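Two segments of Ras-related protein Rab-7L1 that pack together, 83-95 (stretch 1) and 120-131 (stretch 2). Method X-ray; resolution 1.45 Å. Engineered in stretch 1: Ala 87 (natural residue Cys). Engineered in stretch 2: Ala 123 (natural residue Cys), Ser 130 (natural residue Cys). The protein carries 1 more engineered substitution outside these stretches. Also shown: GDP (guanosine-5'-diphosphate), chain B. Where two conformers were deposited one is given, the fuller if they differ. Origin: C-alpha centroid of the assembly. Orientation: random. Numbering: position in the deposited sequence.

Stretch 1, residues 83-95: DASAAVIMFDVTN
Stretch 2 (120-131) PVPALLLANKSD

Two neighbouring parallel strands of Rab-7L1 form this contact. The first ends at Asp 92; its bridges run from Ala 87 to Asp 92, paired with Ala 123 to Asn 128. Their axes run 20° apart and approach to 4.7 Å. The register pairs Ala 87 with Ala 123, Val 88 with Leu 124, Ile 89 with Leu 125, Met 90 with Leu 126, Phe 91 with Ala 127 and Asp 92 with Asn 128. Paired CA atoms lie 4.7 to 5.4 Å apart, the widest at Phe 91 and Ala 127. Strand phi/psi values are extended, often near -105/115. Exceptions are Ala 86 (-168/163), Phe 91 (-133/166), Ala 127 (-87/88) and Asn 128 (-89/168).

Seven backbone hydrogen bonds zip the strands. Ala 87 N donates to Pro 122 O at 2.9 Å, and Leu 124 N to Ala 87 O at 2.9 Å. Ile 89 N donates to Leu 124 O at 2.9 Å, and Leu 126 N to Ile 89 O at 2.9 Å. Phe 91 N donates to Leu 126 O at 3.0 Å, and Asn 128 N to Phe 91 O at 2.9 Å. Val 93 N to Asn 128 O, 3.0 Å, closes the ladder. Ala 87, Ile 89 and Phe 91 thus both give and accept, as parallel pairing requires; Val 93 adds a final N-H donor.

Side chains alternate between the two sheet faces. Val 88, Met 90, Leu 124 and Leu 126 share one face with Asp 92 and Asn 128. Val 88 is t and Leu 126 m,t; Val 88 CG1 meets Leu 126 CD1 at 3.5 Å. Leu 124 is t,p. Met 90 is m,t,p in the conformer given, with CG 4.2 Å from Leu 126 CB and CE 3.7 Å from Asn 128 ND2.

The other face carries Ala 87, Ile 89, Phe 91, Ala 123, Leu 125 and Ala 127. Ala 87 and Ala 123 are engineered from Cys. Ile 89, m,t, has CG2 4.3 Å from Leu 125 CD1. Phe 91 is p, with chi2 -83°. Its CA-to-CB bond points to the face it shares with Ala 127, but the end of the ring comes nearer to stretch 2. Ala 127 CA lies over one ring face, 3.9 Å from the centroid, a CH-pi contact. Leu 125, t,p, brings CD1 to the ring edge, 3.7 Å from Phe 91 CD1. Ala 127 CB touches Phe 91 CZ at 3.5 Å and Val 93 CG1 at 3.5 Å. Val 93, m, also places CG2 3.3 Å from Lys 129 O.

Before the second strand, Val 121 is t and directs its CB toward stretch 1; its CG1 lies 3.5 Å from Ala 86 CA.

A type I turn to Asn 95 begins at Asp 92, the last residue of the strand, with Asn 95 N bonded to Asp 92 O at 2.9 Å. Asp 92 is t. Its OD1 accepts from Thr 94 N at 2.9 Å and from Thr 94 OG1 at a very short 2.5 Å; Thr 94 is p. Asp 92 OD2 makes a long salt bridge to Lys 129 NZ, 3.7 Å, and a water bridges the same two atoms.

Lys 129 has positive phi (65/32) and a nearly extended chain (m,t,t,t). This carries NZ to GDP O4' at 3.1 Å. Asp 131, chi1 p, accepts GDP N1 at OD1 and GDP N2 at OD2, both 2.8 Å.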

# COMPACT_ATOMS: atom_id res chain seq x y z
N ASP A 83 -3.19 -12.06 -7.44
CA ASP A 83 -3.22 -12.73 -6.13
C ASP A 83 -2.97 -11.80 -4.95
O ASP A 83 -2.65 -12.26 -3.84
CB ASP A 83 -2.25 -13.92 -6.09
CG ASP A 83 -2.53 -14.92 -7.19
OD1 ASP A 83 -3.69 -15.35 -7.31
OD2 ASP A 83 -1.60 -15.25 -7.99
N ALA A 84 -3.08 -10.49 -5.13
CA ALA A 84 -2.86 -9.56 -4.03
C ALA A 84 -4.03 -9.62 -3.05
O ALA A 84 -5.17 -9.91 -3.41
CB ALA A 84 -2.74 -8.13 -4.52
N SER A 85 -3.71 -9.36 -1.77
CA SER A 85 -4.68 -9.32 -0.69
C SER A 85 -5.10 -7.91 -0.30
O SER A 85 -6.11 -7.76 0.40
CB SER A 85 -4.11 -10.05 0.53
OG SER A 85 -4.16 -11.46 0.30
N ALA A 86 -4.39 -6.88 -0.71
CA ALA A 86 -4.71 -5.51 -0.34
C ALA A 86 -3.88 -4.59 -1.21
O ALA A 86 -2.86 -5.00 -1.79
CB ALA A 86 -4.37 -5.18 1.15
N ALA A 87 -4.30 -3.33 -1.26
CA ALA A 87 -3.52 -2.30 -1.92
C ALA A 87 -3.39 -1.09 -1.03
O ALA A 87 -4.34 -0.72 -0.32
CB ALA A 87 -4.21 -1.86 -3.22
N VAL A 88 -2.19 -0.52 -1.02
CA VAL A 88 -1.89 0.77 -0.41
C VAL A 88 -1.74 1.73 -1.55
O VAL A 88 -0.85 1.53 -2.41
CB VAL A 88 -0.58 0.69 0.35
CG1 VAL A 88 -0.19 2.05 0.93
CG2 VAL A 88 -0.70 -0.31 1.53
N ILE A 89 -2.63 2.69 -1.70
CA ILE A 89 -2.63 3.68 -2.77
C ILE A 89 -2.14 5.00 -2.21
O ILE A 89 -2.79 5.56 -1.30
CB ILE A 89 -4.00 3.81 -3.43
CG1 ILE A 89 -4.45 2.42 -3.94
CG2 ILE A 89 -3.93 4.87 -4.57
CD1 ILE A 89 -5.73 2.41 -4.78
N MET A 90 -0.97 5.44 -2.63
CA MET A 90 -0.30 6.60 -2.06
C MET A 90 -0.41 7.80 -2.96
O MET A 90 -0.35 7.65 -4.19
CB MET A 90 1.19 6.33 -1.80
CG MET A 90 1.43 5.17 -0.87
SD MET A 90 3.19 4.93 -0.47
CE MET A 90 3.79 6.63 -0.24
N PHE A 91 -0.61 8.96 -2.36
CA PHE A 91 -0.50 10.22 -3.05
C PHE A 91 0.34 11.19 -2.23
O PHE A 91 0.63 10.97 -1.05
CB PHE A 91 -1.86 10.77 -3.53
CG PHE A 91 -2.71 11.36 -2.45
CD1 PHE A 91 -3.52 10.53 -1.65
CD2 PHE A 91 -2.67 12.74 -2.21
CE1 PHE A 91 -4.29 11.09 -0.62
CE2 PHE A 91 -3.46 13.31 -1.20
CZ PHE A 91 -4.29 12.49 -0.43
N ASP A 92 0.77 12.27 -2.87
CA ASP A 92 1.49 13.36 -2.23
C ASP A 92 0.51 14.50 -1.95
O ASP A 92 -0.08 15.06 -2.89
CB ASP A 92 2.59 13.77 -3.23
CG ASP A 92 3.41 15.01 -2.82
OD1 ASP A 92 3.09 15.70 -1.83
OD2 ASP A 92 4.37 15.31 -3.58
N VAL A 93 0.30 14.81 -0.65
CA VAL A 93 -0.66 15.88 -0.30
C VAL A 93 -0.40 17.23 -0.95
O VAL A 93 -1.31 18.06 -1.07
CB VAL A 93 -0.80 16.09 1.23
CG1 VAL A 93 -1.44 14.90 1.88
CG2 VAL A 93 0.56 16.46 1.87
N THR A 94 0.82 17.46 -1.41
CA THR A 94 1.24 18.71 -1.98
C THR A 94 1.06 18.74 -3.51
O THR A 94 1.25 19.79 -4.12
CB THR A 94 2.68 18.74 -1.51
OG1 THR A 94 3.58 18.04 -2.37
CG2 THR A 94 2.88 18.68 -0.07
N ASN A 95 0.60 17.63 -4.12
CA ASN A 95 0.49 17.51 -5.58
C ASN A 95 -0.90 16.98 -5.94
O ASN A 95 -1.17 15.77 -5.86
CB ASN A 95 1.59 16.61 -6.13
CG ASN A 95 1.62 16.59 -7.64
OD1 ASN A 95 0.59 16.78 -8.25
ND2 ASN A 95 2.78 16.37 -8.23
N PRO A 120 -14.32 -7.00 -3.06
CA PRO A 120 -13.20 -6.10 -3.38
C PRO A 120 -12.04 -6.29 -2.43
O PRO A 120 -12.19 -6.61 -1.26
CB PRO A 120 -13.81 -4.70 -3.21
CG PRO A 120 -15.32 -4.91 -3.35
CD PRO A 120 -15.56 -6.26 -2.75
N VAL A 121 -10.86 -6.09 -2.95
CA VAL A 121 -9.65 -6.11 -2.14
C VAL A 121 -9.64 -4.86 -1.24
O VAL A 121 -9.96 -3.77 -1.72
CB VAL A 121 -8.48 -6.14 -3.16
CG1 VAL A 121 -7.21 -5.58 -2.77
CG2 VAL A 121 -8.37 -7.62 -3.75
N PRO A 122 -9.27 -4.94 0.04
CA PRO A 122 -9.11 -3.69 0.82
C PRO A 122 -8.09 -2.74 0.20
O PRO A 122 -7.04 -3.14 -0.31
CB PRO A 122 -8.57 -4.18 2.18
CG PRO A 122 -8.81 -5.59 2.23
CD PRO A 122 -8.91 -6.13 0.83
N ALA A 123 -8.39 -1.44 0.28
CA ALA A 123 -7.58 -0.39 -0.31
C ALA A 123 -7.44 0.74 0.70
O ALA A 123 -8.46 1.30 1.16
CB ALA A 123 -8.22 0.13 -1.59
N LEU A 124 -6.20 1.00 1.12
CA LEU A 124 -5.86 2.01 2.12
C LEU A 124 -5.23 3.19 1.39
O LEU A 124 -4.23 3.02 0.68
CB LEU A 124 -4.88 1.41 3.12
CG LEU A 124 -4.30 2.42 4.08
CD1 LEU A 124 -5.42 3.12 4.95
CD2 LEU A 124 -3.29 1.71 4.98
N LEU A 125 -5.85 4.35 1.46
CA LEU A 125 -5.36 5.57 0.83
C LEU A 125 -4.43 6.31 1.80
O LEU A 125 -4.86 6.65 2.90
CB LEU A 125 -6.55 6.41 0.42
CG LEU A 125 -6.22 7.76 -0.26
CD1 LEU A 125 -5.63 7.54 -1.66
CD2 LEU A 125 -7.52 8.64 -0.38
N LEU A 126 -3.16 6.51 1.41
CA LEU A 126 -2.20 7.22 2.24
C LEU A 126 -1.93 8.61 1.66
O LEU A 126 -1.40 8.73 0.54
CB LEU A 126 -0.89 6.46 2.38
CG LEU A 126 -0.98 5.07 3.03
CD1 LEU A 126 0.42 4.59 3.30
CD2 LEU A 126 -1.73 5.11 4.36
N ALA A 127 -2.28 9.63 2.43
CA ALA A 127 -2.00 11.03 2.10
C ALA A 127 -0.61 11.30 2.64
O ALA A 127 -0.43 11.75 3.79
CB ALA A 127 -3.06 11.91 2.77
N ASN A 128 0.38 11.01 1.80
CA ASN A 128 1.77 11.04 2.25
C ASN A 128 2.38 12.44 2.09
O ASN A 128 1.82 13.31 1.41
CB ASN A 128 2.62 9.97 1.51
CG ASN A 128 3.98 9.77 2.18
OD1 ASN A 128 4.06 9.69 3.40
ND2 ASN A 128 5.05 9.71 1.37
N LYS A 129 3.56 12.62 2.70
CA LYS A 129 4.26 13.91 2.79
C LYS A 129 3.48 14.93 3.61
O LYS A 129 3.53 16.14 3.34
CB LYS A 129 4.67 14.49 1.41
CG LYS A 129 5.33 13.47 0.45
CD LYS A 129 6.18 14.20 -0.56
CE LYS A 129 6.66 13.17 -1.56
NZ LYS A 129 7.59 13.87 -2.57
N SER A 130 2.73 14.45 4.62
CA SER A 130 1.93 15.32 5.47
C SER A 130 2.76 16.36 6.19
O SER A 130 2.21 17.37 6.63
CB SER A 130 1.18 14.46 6.52
OG SER A 130 2.11 13.90 7.45
N ASP A 131 4.08 16.12 6.33
CA ASP A 131 5.00 17.06 6.96
C ASP A 131 5.23 18.32 6.13
O ASP A 131 5.75 19.30 6.66
CB ASP A 131 6.36 16.38 7.16
CG ASP A 131 6.95 15.81 5.86
OD1 ASP A 131 6.44 14.76 5.42
OD2 ASP A 131 7.94 16.42 5.37
PB GDP B . 8.30 6.91 -5.47
O1B GDP B . 6.84 6.89 -5.23
O2B GDP B . 8.70 7.54 -6.76
O3B GDP B . 8.97 5.57 -5.24
O3A GDP B . 8.86 7.96 -4.34
PA GDP B . 10.21 7.89 -3.50
O1A GDP B . 10.10 6.93 -2.34
O2A GDP B . 11.37 7.69 -4.46
O5' GDP B . 10.29 9.36 -2.88
C5' GDP B . 10.39 10.51 -3.71
C4' GDP B . 11.00 11.65 -2.91
O4' GDP B . 10.04 12.03 -1.87
C3' GDP B . 12.24 11.19 -2.17
O3' GDP B . 13.12 12.33 -2.17
C2' GDP B . 11.75 10.91 -0.77
O2' GDP B . 12.79 11.13 0.17
C1' GDP B . 10.68 11.96 -0.63
N9 GDP B . 9.66 11.57 0.35
C8 GDP B . 9.07 10.35 0.47
N7 GDP B . 8.14 10.37 1.48
C5 GDP B . 8.15 11.62 1.98
C6 GDP B . 7.44 12.32 3.05
O6 GDP B . 6.61 11.73 3.76
N1 GDP B . 7.74 13.61 3.22
C2 GDP B . 8.65 14.31 2.53
N2 GDP B . 8.92 15.65 2.82
N3 GDP B . 9.37 13.71 1.55
C4 GDP B . 9.13 12.41 1.27
O HOH W 1 6.70 16.51 -3.38